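PDB 4ZKQ: uncharacterized protein from Cricetid herpesvirus 2, which binds chemokines and probably acts as a decoy receptor that keeps them from their host receptors. Local coordinates for residues A[295-298]-A[299-302]; A[15-18]-A[19-23]; A[42-45]-A[46-50]; A[26-29]-A[30-34]. All blocks are in the same frame, centred on the assembly; numbering follows the deposited sequence.

Contact 1: A[295-298]-A[299-302]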
loop_
_atom_site.group_PDB
_atom_site.type_symbol
_atom_site.label_atom_id
_atom_site.label_comp_id
_atom_site.label_asym_id
_atom_site.label_seq_id
_atom_site.Cartn_x
_atom_site.Cartn_y
_atom_site.Cartn_z
ATOM N N PHE A 295 4.373 13.265 21.703
ATOM C CA PHE A 295 5.587 12.468 21.755
ATOM C C PHE A 295 6.710 13.216 21.059
ATOM O O PHE A 295 6.470 14.078 20.208
ATOM C CB PHE A 295 5.379 11.097 21.108
ATOM C CG PHE A 295 4.904 11.161 19.678
ATOM C CD1 PHE A 295 5.810 11.241 18.634
ATOM C CD2 PHE A 295 3.555 11.130 19.383
ATOM C CE1 PHE A 295 5.374 11.297 17.321
ATOM C CE2 PHE A 295 3.111 11.189 18.074
ATOM C CZ PHE A 295 4.023 11.270 17.044
ATOM N N TYR A 296 7.934 12.888 21.447
ATOM C CA TYR A 296 9.129 13.400 20.796
ATOM C C TYR A 296 9.519 12.467 19.654
ATOM O O TYR A 296 9.334 11.251 19.743
ATOM C CB TYR A 296 10.273 13.528 21.809
ATOM C CG TYR A 296 11.661 13.570 21.202
ATOM C CD1 TYR A 296 12.359 12.398 20.924
ATOM C CD2 TYR A 296 12.283 14.782 20.923
ATOM C CE1 TYR A 296 13.626 12.433 20.374
ATOM C CE2 TYR A 296 13.553 14.825 20.374
ATOM C CZ TYR A 296 14.219 13.648 20.102
ATOM O OH TYR A 296 15.482 13.682 19.555
ATOM N N THR A 297 10.051 13.037 18.580
ATOM C CA THR A 297 10.572 12.236 17.478
ATOM C C THR A 297 11.698 12.974 16.763
ATOM O O THR A 297 11.669 14.200 16.657
ATOM C CB THR A 297 9.462 11.883 16.459
ATOM O OG1 THR A 297 10.034 11.189 15.344
ATOM C CG2 THR A 297 8.762 13.137 15.964
ATOM N N ASP A 298 12.686 12.221 16.287
ATOM C CA ASP A 298 13.767 12.778 15.478
ATOM C C ASP A 298 13.493 12.550 13.997
ATOM O O ASP A 298 14.380 12.713 13.168
ATOM C CB ASP A 298 15.109 12.150 15.862
ATOM C CG ASP A 298 15.148 10.653 15.609
ATOM O OD1 ASP A 298 14.067 10.025 15.568
ATOM O OD2 ASP A 298 16.256 10.103 15.451
ATOM N N LEU A 299 12.261 12.174 13.673
ATOM C CA LEU A 299 11.917 11.788 12.315
ATOM C C LEU A 299 12.201 12.899 11.310
ATOM O O LEU A 299 12.695 12.638 10.216
ATOM C CB LEU A 299 10.441 11.383 12.237
ATOM C CG LEU A 299 9.944 10.999 10.843
ATOM C CD1 LEU A 299 10.610 9.711 10.384
ATOM C CD2 LEU A 299 8.431 10.871 10.833
ATOM N N PHE A 300 11.891 14.138 11.675
ATOM C CA PHE A 300 12.006 15.234 10.723
ATOM C C PHE A 300 13.460 15.606 10.447
ATOM O O PHE A 300 13.736 16.375 9.528
ATOM C CB PHE A 300 11.219 16.447 11.220
ATOM C CG PHE A 300 9.737 16.238 11.199
ATOM C CD1 PHE A 300 9.002 16.520 10.063
ATOM C CD2 PHE A 300 9.081 15.731 12.304
ATOM C CE1 PHE A 300 7.639 16.312 10.036
ATOM C CE2 PHE A 300 7.716 15.525 12.283
ATOM C CZ PHE A 300 6.996 15.816 11.146
ATOM N N GLN A 301 14.384 15.037 11.220
ATOM C CA GLN A 301 15.816 15.244 11.002
ATOM C C GLN A 301 16.399 14.202 10.046
ATOM O O GLN A 301 17.540 14.326 9.602
ATOM C CB GLN A 301 16.569 15.205 12.335
ATOM C CG GLN A 301 15.978 16.115 13.402
ATOM C CD GLN A 301 15.764 17.534 12.910
ATOM O OE1 GLN A 301 14.724 18.140 13.165
ATOM N NE2 GLN A 301 16.753 18.071 12.202
ATOM N N THR A 302 15.600 13.187 9.728
ATOM C CA THR A 302 15.987 12.122 8.804
ATOM C C THR A 302 15.517 12.371 7.382
ATOM O O THR A 302 15.893 11.656 6.451
ATOM C CB THR A 302 15.390 10.773 9.239
ATOM O OG1 THR A 302 14.040 10.656 8.744
ATOM C CG2 THR A 302 15.403 10.651 10.751
HETATM O O HOH W 1 12.021 15.499 14.372
#
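With its OG1 anti to the backbone N (chi1 176°), Thr297 turns this hydroxyl toward the backbone of Leu299, while CG2 falls between N and the carbonyl carbon and lies at the edge of the Phe300 ring, near its plane. OG1 takes the amide hydrogen of Leu299 N at 3.0 Å in a fairly bent bond (150°), and Leu299 CB crowds in beside it, 3.1 Å from OG1. The same hydroxyl is hydrogen-bonded to Glu390 on strand 388-395. The backbone then turns: Asp298 O receives Gln301 N at 3.0 Å, the donor standing well above the carbonyl plane, and Thr302 CG2 rests 3.3 Å from the same oxygen. Leu299 O is gripped twice by Thr302, by its backbone N and by OG1, the latter lying in the carbonyl plane on a lone pair, 2.8 Å away. A water donates to Thr297 O and accepts from Phe300 N. Phe300 stacks on Tyr354, and Leu299 packs against Met383 and Tyr388. Hydroxyls and a water thus bind backbone groups in the turn that follows strand 290-296, and Glu390 probably polarises the Thr297 hydroxyl that receives Leu299 N.

Contact 2: A[15-18]-A[19-23]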
loop_
_atom_site.group_PDB
_atom_site.type_symbol
_atom_site.label_atom_id
_atom_site.label_comp_id
_atom_site.label_asym_id
_atom_site.label_seq_id
_atom_site.Cartn_x
_atom_site.Cartn_y
_atom_site.Cartn_z
ATOM N N SER A 15 26.038 -1.043 7.569
ATOM C CA SER A 15 26.782 -1.331 6.346
ATOM C C SER A 15 26.434 -2.685 5.721
ATOM O O SER A 15 26.571 -2.866 4.508
ATOM C CB SER A 15 28.289 -1.281 6.628
ATOM O OG SER A 15 28.777 0.047 6.612
ATOM N N LYS A 16 25.985 -3.625 6.548
ATOM C CA LYS A 16 25.809 -5.014 6.122
ATOM C C LYS A 16 24.444 -5.291 5.493
ATOM O O LYS A 16 24.266 -6.303 4.814
ATOM C CB LYS A 16 26.010 -5.953 7.313
ATOM C CG LYS A 16 24.801 -6.054 8.232
ATOM C CD LYS A 16 25.143 -6.808 9.507
ATOM C CE LYS A 16 26.234 -6.088 10.285
ATOM N NZ LYS A 16 26.575 -6.776 11.561
ATOM N N VAL A 17 23.484 -4.404 5.731
ATOM C CA VAL A 17 22.142 -4.556 5.170
ATOM C C VAL A 17 22.214 -4.626 3.647
ATOM O O VAL A 17 23.037 -3.949 3.031
ATOM C CB VAL A 17 21.223 -3.387 5.588
ATOM C CG1 VAL A 17 19.810 -3.600 5.068
ATOM C CG2 VAL A 17 21.203 -3.239 7.101
ATOM N N SER A 18 21.368 -5.452 3.036
ATOM C CA SER A 18 21.314 -5.516 1.578
ATOM C C SER A 18 21.058 -4.143 0.981
ATOM O O SER A 18 20.278 -3.361 1.523
ATOM C CB SER A 18 20.228 -6.471 1.101
ATOM O OG SER A 18 20.102 -6.379 -0.311
ATOM N N SER A 19 21.721 -3.859 -0.135
ATOM C CA SER A 19 21.565 -2.583 -0.837
ATOM C C SER A 19 20.603 -2.721 -2.012
ATOM O O SER A 19 20.435 -1.780 -2.797
ATOM C CB SER A 19 22.924 -2.088 -1.344
ATOM O OG SER A 19 23.496 -3.056 -2.213
ATOM N N ARG A 20 19.982 -3.896 -2.132
ATOM C CA ARG A 20 19.157 -4.226 -3.291
ATOM C C ARG A 20 17.699 -4.533 -2.889
ATOM O O ARG A 20 17.007 -5.317 -3.542
ATOM C CB ARG A 20 19.785 -5.407 -4.051
ATOM C CG ARG A 20 21.091 -5.046 -4.775
ATOM C CD ARG A 20 21.845 -6.274 -5.308
ATOM N NE ARG A 20 22.087 -7.243 -4.247
ATOM C CZ ARG A 20 22.894 -7.041 -3.209
ATOM N NH1 ARG A 20 23.571 -5.906 -3.078
ATOM N NH2 ARG A 20 23.027 -7.985 -2.293
ATOM N N LEU A 21 17.238 -3.881 -1.828
ATOM C CA LEU A 21 15.866 -4.028 -1.337
ATOM C C LEU A 21 14.954 -2.924 -1.874
ATOM O O LEU A 21 15.421 -1.973 -2.497
ATOM C CB LEU A 21 15.861 -4.006 0.190
ATOM C CG LEU A 21 16.771 -5.038 0.856
ATOM C CD1 LEU A 21 16.683 -4.889 2.359
ATOM C CD2 LEU A 21 16.402 -6.459 0.434
ATOM N N LEU A 22 13.652 -3.051 -1.631
ATOM C CA LEU A 22 12.714 -1.989 -1.975
ATOM C C LEU A 22 13.093 -0.718 -1.243
ATOM O O LEU A 22 13.615 -0.776 -0.133
ATOM C CB LEU A 22 11.273 -2.365 -1.607
ATOM C CG LEU A 22 10.717 -3.689 -2.133
ATOM C CD1 LEU A 22 9.341 -3.923 -1.551
ATOM C CD2 LEU A 22 10.660 -3.709 -3.648
ATOM N N THR A 23 12.821 0.426 -1.862
ATOM C CA THR A 23 13.012 1.712 -1.200
ATOM C C THR A 23 11.828 2.604 -1.520
ATOM O O THR A 23 11.053 2.319 -2.438
ATOM C CB THR A 23 14.324 2.412 -1.637
ATOM O OG1 THR A 23 14.289 2.672 -3.043
ATOM C CG2 THR A 23 15.544 1.548 -1.317
HETATM O O HOH W 2 18.356 -2.059 -0.107
#
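An irregular N-terminal lead-in, running up to strand 23-26, turns at Ser19 and Arg20, just after Ser18, and the bend is held by a serine side chain accepting from the backbone two residues on. Ser18 OG, anti to its own N at chi1 173°, swings forward along the chain and receives Arg20 N at 3.1 Å in a nearly straight bond (163°). One residue further, the backbone is joined through water: a single molecule donates to Ser18 O at 2.8 Å and accepts from Leu21 N at 2.7 Å, so it bridges that carbonyl and the amide three residues on. The Arg20 chain bends at chi3 (-54°) and folds its guanidinium back, laying one face over Ser18 OG, which stands 3.9 Å above the plane and off toward the rim. Both polar ends share an acidic partner beyond the bend: Glu188 bonds to Ser18 OG through one carboxylate oxygen and forms a salt bridge with Arg20 NH2 through the other. On the apolar side, Leu21 CG sits 3.8 Å from Ser18 CB, and Leu21 CD1 approaches Val17 CG1 at 4.3 Å; both side chains also rest on Val233 of strand 233-244. A serine hydroxyl bonded to the amide two residues later is the mark of an ST turn, held here by Glu188 from the loop before strand 190-195.

Contact 3: A[42-45]-A[46-50]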
loop_
_atom_site.group_PDB
_atom_site.type_symbol
_atom_site.label_atom_id
_atom_site.label_comp_id
_atom_site.label_asym_id
_atom_site.label_seq_id
_atom_site.Cartn_x
_atom_site.Cartn_y
_atom_site.Cartn_z
ATOM N N LEU A 42 -2.168 10.180 -19.766
ATOM C CA LEU A 42 -0.901 10.750 -19.316
ATOM C C LEU A 42 0.167 9.670 -19.239
ATOM O O LEU A 42 -0.143 8.510 -18.964
ATOM C CB LEU A 42 -1.054 11.402 -17.939
ATOM C CG LEU A 42 -1.948 12.632 -17.806
ATOM C CD1 LEU A 42 -2.049 13.032 -16.340
ATOM C CD2 LEU A 42 -1.416 13.784 -18.644
ATOM N N PRO A 43 1.435 10.038 -19.478
ATOM C CA PRO A 43 2.481 9.043 -19.232
ATOM C C PRO A 43 2.598 8.721 -17.745
ATOM O O PRO A 43 2.152 9.512 -16.913
ATOM C CB PRO A 43 3.753 9.725 -19.754
ATOM C CG PRO A 43 3.456 11.174 -19.717
ATOM C CD PRO A 43 1.983 11.310 -19.978
ATOM N N VAL A 44 3.197 7.581 -17.434
ATOM C CA VAL A 44 3.367 7.122 -16.058
ATOM C C VAL A 44 3.978 8.184 -15.142
ATOM O O VAL A 44 3.508 8.396 -14.025
ATOM C CB VAL A 44 4.254 5.855 -16.025
ATOM C CG1 VAL A 44 4.717 5.524 -14.616
ATOM C CG2 VAL A 44 3.512 4.674 -16.631
ATOM N N GLU A 45 5.031 8.850 -15.607
ATOM C CA GLU A 45 5.765 9.762 -14.744
ATOM C C GLU A 45 4.920 10.990 -14.407
ATOM O O GLU A 45 5.052 11.562 -13.324
ATOM C CB GLU A 45 7.094 10.178 -15.395
ATOM C CG GLU A 45 6.947 10.879 -16.737
ATOM C CD GLU A 45 8.264 10.989 -17.492
ATOM O OE1 GLU A 45 9.258 10.366 -17.063
ATOM O OE2 GLU A 45 8.301 11.699 -18.518
ATOM N N ASP A 46 4.036 11.380 -15.322
ATOM C CA ASP A 46 3.141 12.501 -15.080
ATOM C C ASP A 46 2.035 12.104 -14.116
ATOM O O ASP A 46 1.628 12.902 -13.278
ATOM C CB ASP A 46 2.520 13.018 -16.379
ATOM C CG ASP A 46 3.491 13.838 -17.219
ATOM O OD1 ASP A 46 4.630 14.091 -16.769
ATOM O OD2 ASP A 46 3.101 14.243 -18.330
ATOM N N ILE A 47 1.526 10.882 -14.257
ATOM C CA ILE A 47 0.570 10.352 -13.289
ATOM C C ILE A 47 1.179 10.423 -11.896
ATOM O O ILE A 47 0.530 10.859 -10.944
ATOM C CB ILE A 47 0.175 8.893 -13.588
ATOM C CG1 ILE A 47 -0.555 8.794 -14.928
ATOM C CG2 ILE A 47 -0.704 8.328 -12.463
ATOM C CD1 ILE A 47 -0.762 7.366 -15.417
ATOM N N ILE A 48 2.425 9.978 -11.772
ATOM C CA ILE A 48 3.079 9.977 -10.473
ATOM C C ILE A 48 3.234 11.413 -9.954
ATOM O O ILE A 48 2.882 11.721 -8.809
ATOM C CB ILE A 48 4.455 9.290 -10.540
ATOM C CG1 ILE A 48 4.264 7.799 -10.842
ATOM C CG2 ILE A 48 5.219 9.481 -9.223
ATOM C CD1 ILE A 48 5.514 7.091 -11.253
ATOM N N THR A 49 3.756 12.286 -10.809
ATOM C CA THR A 49 3.925 13.700 -10.465
ATOM C C THR A 49 2.643 14.328 -9.944
ATOM O O THR A 49 2.660 15.094 -8.983
ATOM C CB THR A 49 4.399 14.510 -11.689
ATOM O OG1 THR A 49 5.756 14.170 -11.968
ATOM C CG2 THR A 49 4.294 16.025 -11.446
ATOM N N GLN A 50 1.526 14.010 -10.580
ATOM C CA GLN A 50 0.285 14.693 -10.253
ATOM C C GLN A 50 -0.500 14.078 -9.090
ATOM O O GLN A 50 -1.197 14.810 -8.395
ATOM C CB GLN A 50 -0.613 14.750 -11.486
ATOM C CG GLN A 50 -0.053 15.636 -12.597
ATOM C CD GLN A 50 -0.958 15.682 -13.817
ATOM O OE1 GLN A 50 -2.141 15.357 -13.742
ATOM N NE2 GLN A 50 -0.393 16.072 -14.955
#
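The chain enters the first turns of helix 44-51 here, with Pro43 at the N-cap position and three successive i to i+4 bonds: Ile47 N to Pro43 O, nearly along the C=O axis at 3.1 Å, Ile48 N to Val44 O at 3.0 Å and Thr49 N to Glu45 O at 2.9 Å. A weak bond from Asp46 N adds a second donor to Pro43 O. Beside these, Thr49 OG1 also comes close to Glu45 O.

Asp46 crosses the proline ring obliquely; its OD2 approaches Pro43 CG at 3.4 Å, and this carboxylate, so near the start of the helix, is probably stabilised by the positive end of the helix dipole. It runs alongside Glu45, the two carboxylate planes 36° apart and their like charges kept from contact, while Glu45 OE2 bonds to Ser128 OG. Leu42, just before the N-cap, has CG anti to its carbonyl carbon (chi1 -66°), which sends its branch along the helix toward Gln50. Its CB meets Ile47 CG1 at 4.0 Å, and its CD1 comes from the opposite direction onto the end of Gln50, 3.5 Å from OE1. Leu42 O is buried here with no polar partner in the model. Val44 and Ile48 lie side by side pointing the same way, CG1 to CD1 3.8 Å, as neighbours one turn apart.

The apolar flank formed by Val44, Ile47 and Ile48 rests on Leu165 of strand 161-169, Val44 touching Glu163 as well, and Ile48 meets Leu27 just past strand 23-26. Pro43 and Asp46 lean on Pro127 in the loop after strand 117-125, so the helix bridges strand and loop.

Contact 4: A[26-29]-A[30-34]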
loop_
_atom_site.group_PDB
_atom_site.type_symbol
_atom_site.label_atom_id
_atom_site.label_comp_id
_atom_site.label_asym_id
_atom_site.label_seq_id
_atom_site.Cartn_x
_atom_site.Cartn_y
_atom_site.Cartn_z
ATOM N N ILE A 26 9.106 9.850 -0.294
ATOM C CA ILE A 26 7.919 10.666 -0.052
ATOM C C ILE A 26 7.931 11.803 -1.067
ATOM O O ILE A 26 8.948 12.470 -1.249
ATOM C CB ILE A 26 7.876 11.246 1.374
ATOM C CG1 ILE A 26 8.181 10.157 2.400
ATOM C CG2 ILE A 26 6.516 11.908 1.646
ATOM C CD1 ILE A 26 7.257 8.955 2.314
ATOM N N LEU A 27 6.804 12.021 -1.728
ATOM C CA LEU A 27 6.742 13.014 -2.791
ATOM C C LEU A 27 6.041 14.263 -2.280
ATOM O O LEU A 27 5.433 14.253 -1.211
ATOM C CB LEU A 27 6.025 12.439 -4.016
ATOM C CG LEU A 27 6.674 11.164 -4.574
ATOM C CD1 LEU A 27 5.770 10.461 -5.590
ATOM C CD2 LEU A 27 8.031 11.445 -5.195
ATOM N N PHE A 28 6.136 15.339 -3.050
ATOM C CA PHE A 28 5.498 16.597 -2.690
ATOM C C PHE A 28 4.727 17.123 -3.892
ATOM O O PHE A 28 5.220 17.976 -4.625
ATOM C CB PHE A 28 6.561 17.607 -2.226
ATOM C CG PHE A 28 6.013 18.801 -1.479
ATOM C CD1 PHE A 28 4.736 18.798 -0.941
ATOM C CD2 PHE A 28 6.792 19.935 -1.320
ATOM C CE1 PHE A 28 4.253 19.900 -0.257
ATOM C CE2 PHE A 28 6.311 21.036 -0.639
ATOM C CZ PHE A 28 5.042 21.019 -0.111
ATOM N N ARG A 29 3.520 16.614 -4.119
ATOM C CA ARG A 29 2.802 17.010 -5.317
ATOM C C ARG A 29 2.187 18.396 -5.125
ATOM O O ARG A 29 1.871 18.820 -4.010
ATOM C CB ARG A 29 1.731 15.988 -5.702
ATOM C CG ARG A 29 0.634 15.770 -4.710
ATOM C CD ARG A 29 -0.318 14.745 -5.298
ATOM N NE ARG A 29 -1.142 14.079 -4.295
ATOM C CZ ARG A 29 -2.449 13.846 -4.405
ATOM N NH1 ARG A 29 -3.144 14.249 -5.467
ATOM N NH2 ARG A 29 -3.071 13.206 -3.430
ATOM N N LYS A 30 2.049 19.094 -6.244
ATOM C CA LYS A 30 1.599 20.478 -6.278
ATOM C C LYS A 30 0.136 20.604 -5.872
ATOM O O LYS A 30 -0.241 21.536 -5.160
ATOM C CB LYS A 30 1.822 21.022 -7.694
ATOM C CG LYS A 30 1.599 22.501 -7.892
ATOM C CD LYS A 30 2.193 22.947 -9.229
ATOM C CE LYS A 30 1.558 22.217 -10.408
ATOM N NZ LYS A 30 2.044 22.724 -11.723
ATOM N N ASP A 31 -0.677 19.649 -6.318
ATOM C CA ASP A 31 -2.124 19.675 -6.112
ATOM C C ASP A 31 -2.619 18.392 -5.455
ATOM O O ASP A 31 -2.799 17.361 -6.111
ATOM C CB ASP A 31 -2.839 19.884 -7.447
ATOM C CG ASP A 31 -4.352 19.977 -7.303
ATOM O OD1 ASP A 31 -4.868 19.996 -6.167
ATOM O OD2 ASP A 31 -5.027 20.041 -8.345
ATOM N N ARG A 32 -2.866 18.467 -4.157
ATOM C CA ARG A 32 -3.282 17.297 -3.400
ATOM C C ARG A 32 -4.743 16.920 -3.646
ATOM O O ARG A 32 -5.245 15.961 -3.056
ATOM C CB ARG A 32 -3.036 17.529 -1.916
ATOM C CG ARG A 32 -1.568 17.446 -1.546
ATOM C CD ARG A 32 -1.328 17.912 -0.127
ATOM N NE ARG A 32 -1.631 19.331 0.037
ATOM C CZ ARG A 32 -0.762 20.318 -0.159
ATOM N NH1 ARG A 32 0.489 20.063 -0.528
ATOM N NH2 ARG A 32 -1.149 21.576 0.018
ATOM N N GLN A 33 -5.422 17.671 -4.510
ATOM C CA GLN A 33 -6.787 17.334 -4.907
ATOM C C GLN A 33 -6.812 16.680 -6.289
ATOM O O GLN A 33 -7.865 16.252 -6.756
ATOM C CB GLN A 33 -7.677 18.585 -4.894
ATOM C CG GLN A 33 -8.075 19.041 -3.495
ATOM C CD GLN A 33 -6.893 19.539 -2.683
ATOM O OE1 GLN A 33 -6.176 20.444 -3.108
ATOM N NE2 GLN A 33 -6.681 18.944 -1.510
ATOM N N ALA A 34 -5.651 16.599 -6.937
ATOM C CA ALA A 34 -5.569 16.012 -8.274
ATOM C C ALA A 34 -5.918 14.533 -8.219
ATOM O O ALA A 34 -5.685 13.874 -7.210
ATOM C CB ALA A 34 -4.183 16.211 -8.878
HETATM O O HOH W 3 1.735 17.840 -1.519
HETATM O O HOH W 4 -5.966 12.891 -3.696
#
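Arg29 reaches across to the carbonyls of the residues ahead of it. NH1 donates to Ala34 O at 3.1 Å, bent at 136°, with the oxygen close to the guanidinium plane; Asp31 O lies 3.2 Å from the same nitrogen. NE forms a salt bridge with Asp53, and NH2 gives a hydrogen to a water 2.9 Å away, so all three guanidinium nitrogens have a partner. The Arg29 chain is extended from CG to NE, with CG placed between N and the carbonyl carbon (chi1 62°), and this brings the guanidinium alongside the turn, against Arg32 CA.

That CA packs over the centre of one guanidinium face, 3.6 Å above it. The chain doubles back here in a type I beta turn from Asp31 to Ala34, closed by Ala34 N to Asp31 O, and Asp31 OD1 makes an Asx turn by accepting Gln33 N at 2.9 Å from above the carboxylate plane.

A second water links the two arginines, donating to Arg29 O and accepting from Arg32 NH1, which lies 3.8 Å from Phe28 CE1; the ring and guanidinium planes are 20° apart. Beyond them, Phe28 and Arg32 both touch Arg341 and Val329.

How the contacts relate
Contacts 3 and 4 are neighbours, centres 11 Å apart, and they touch: Gln50 O packs against Arg29 CD and Ala34 CB, so the helix and the turn following strand 23-26 sit together. Contact 2 adjoins contact 4 in sequence, on the other side of that strand, yet their centres lie about 28 Å apart. Contacts 2 and 4 are surface turns in which arginine pairs with an acidic residue beyond the segments; a water joins backbone to backbone in contact 2, but backbone to an arginine in contact 4. Contacts 1 and 3 are partly buried; contact 3 relies on regular helical bonds and aliphatic flanks, whereas contact 1 uses threonine hydroxyls where its strand ends.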